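Local coordinates for protein lipolytic enzyme, G-D-S-L family (Bacteroides thetaiotaomicron, PDB 7BR2) that metabolizes the drug diltiazem in the gut as a serine esterase of the SGNH/GDSL hydrolase family, at residues A232-A238 and I261-Y265. Residue numbers count along the deposited sequence, not the author numbering.
Sequences ANMEINA and ISFDY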
# COMPACT_ATOMS: atom_id res chain seq x y z
N ALA A 232 5.11 -19.48 -4.37
CA ALA A 232 5.20 -20.93 -4.38
C ALA A 232 6.56 -21.29 -4.95
O ALA A 232 7.19 -20.50 -5.66
CB ALA A 232 4.07 -21.57 -5.20
N ASN A 233 7.03 -22.49 -4.61
CA ASN A 233 8.35 -22.95 -5.03
C ASN A 233 8.21 -24.42 -5.39
O ASN A 233 8.09 -25.28 -4.50
CB ASN A 233 9.38 -22.72 -3.92
CG ASN A 233 10.82 -22.71 -4.43
OD1 ASN A 233 11.10 -23.16 -5.53
ND2 ASN A 233 11.74 -22.22 -3.61
N MET A 234 8.18 -24.72 -6.68
CA MET A 234 8.03 -26.09 -7.13
C MET A 234 9.25 -26.50 -7.95
O MET A 234 9.77 -25.73 -8.76
CB MET A 234 6.75 -26.29 -7.95
CG MET A 234 6.80 -25.62 -9.29
SD MET A 234 5.17 -25.24 -9.92
CE MET A 234 5.20 -23.46 -9.75
N GLU A 235 9.69 -27.73 -7.71
CA GLU A 235 10.80 -28.33 -8.44
C GLU A 235 10.38 -29.73 -8.86
O GLU A 235 10.08 -30.57 -8.00
CB GLU A 235 12.07 -28.42 -7.60
CG GLU A 235 13.31 -28.81 -8.40
CD GLU A 235 14.55 -28.98 -7.54
OE1 GLU A 235 14.70 -28.26 -6.52
OE2 GLU A 235 15.38 -29.84 -7.88
N ILE A 236 10.35 -29.95 -10.18
CA ILE A 236 10.00 -31.23 -10.79
C ILE A 236 11.23 -31.79 -11.50
O ILE A 236 11.83 -31.12 -12.36
CB ILE A 236 8.83 -31.08 -11.78
CG1 ILE A 236 7.52 -30.76 -11.04
CG2 ILE A 236 8.72 -32.32 -12.66
CD1 ILE A 236 7.27 -29.29 -10.82
N ASN A 237 11.59 -33.02 -11.16
CA ASN A 237 12.61 -33.74 -11.92
C ASN A 237 11.93 -34.53 -13.03
O ASN A 237 11.12 -35.43 -12.77
CB ASN A 237 13.45 -34.64 -11.00
CG ASN A 237 14.49 -35.45 -11.76
OD1 ASN A 237 14.14 -36.32 -12.56
ND2 ASN A 237 15.76 -35.10 -11.59
N ALA A 238 12.30 -34.22 -14.28
CA ALA A 238 11.61 -34.81 -15.42
C ALA A 238 11.88 -36.30 -15.55
O ALA A 238 10.98 -37.06 -15.93
CB ALA A 238 11.99 -34.07 -16.70
N ILE A 261 6.44 -32.70 -20.92
CA ILE A 261 6.12 -33.02 -19.54
C ILE A 261 5.00 -32.10 -19.07
O ILE A 261 4.96 -30.92 -19.44
CB ILE A 261 7.37 -32.92 -18.63
CG1 ILE A 261 7.06 -33.48 -17.24
CG2 ILE A 261 7.89 -31.49 -18.58
CD1 ILE A 261 8.29 -33.71 -16.40
N SER A 262 4.09 -32.64 -18.29
CA SER A 262 2.91 -31.91 -17.86
C SER A 262 2.55 -32.31 -16.45
O SER A 262 2.87 -33.43 -16.01
CB SER A 262 1.74 -32.16 -18.82
OG SER A 262 1.21 -33.45 -18.61
N PHE A 263 1.95 -31.39 -15.71
CA PHE A 263 1.49 -31.72 -14.37
C PHE A 263 0.40 -30.75 -13.93
O PHE A 263 0.10 -29.76 -14.61
CB PHE A 263 2.65 -31.73 -13.36
CG PHE A 263 3.45 -30.46 -13.35
CD1 PHE A 263 4.49 -30.26 -14.24
CD2 PHE A 263 3.18 -29.47 -12.41
CE1 PHE A 263 5.24 -29.10 -14.21
CE2 PHE A 263 3.92 -28.30 -12.38
CZ PHE A 263 4.96 -28.12 -13.28
N ASP A 264 -0.20 -31.07 -12.79
CA ASP A 264 -1.24 -30.27 -12.17
C ASP A 264 -0.62 -29.51 -10.99
O ASP A 264 0.08 -30.11 -10.16
CB ASP A 264 -2.40 -31.15 -11.71
CG ASP A 264 -3.23 -31.66 -12.88
OD1 ASP A 264 -3.11 -31.11 -14.00
OD2 ASP A 264 -3.99 -32.62 -12.70
N TYR A 265 -0.85 -28.20 -10.99
CA TYR A 265 -0.29 -27.26 -10.02
C TYR A 265 -1.44 -26.62 -9.26
O TYR A 265 -2.30 -25.97 -9.86
CB TYR A 265 0.53 -26.21 -10.77
CG TYR A 265 0.92 -24.96 -10.03
CD1 TYR A 265 1.66 -25.02 -8.85
CD2 TYR A 265 0.56 -23.72 -10.51
CE1 TYR A 265 2.02 -23.87 -8.19
CE2 TYR A 265 0.91 -22.56 -9.85
CZ TYR A 265 1.65 -22.64 -8.70
OH TYR A 265 2.01 -21.48 -8.04
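M234 lays its terminal methyl over one face of the Y265 ring, a CH-pi contact with CE 4.0 Å from the ring centroid and 3.6 Å from Y265 CE1. The sulfur serves two rings: it sits obliquely above Y265, 4.2 Å from the centroid, and meets the edge of F263, with M234 SD 4.1 Å from F263 CE2, both Met-aromatic contacts. I236 CD1 covers one face of F263, a CH-pi contact 4.0 Å from the centroid and 3.6 Å from F263 CZ. At one end I261 CD1 touches I236 CG2 (4.0 Å), A238 CB (3.7 Å) and A238 CA (3.6 Å); at the other, A232 CB comes within 3.5 Å of Y265 OH, which hydrogen-bonds E303. Alternation along both strands sends N233, E235, S262 and D264 to the outer sides, leaving a mostly apolar interior. With axes 10.0 Å apart and at 140°, the strands belong to different sheets and pack face to face, mainly through side chains, as in a β-sandwich. Strand 232-237 lies between 242-247 and 303-308 in the mixed sheet, while 261-265 runs between 249-257 and 443-449 in the antiparallel one; I251, L305 and I445 extend the apolar layer around F263.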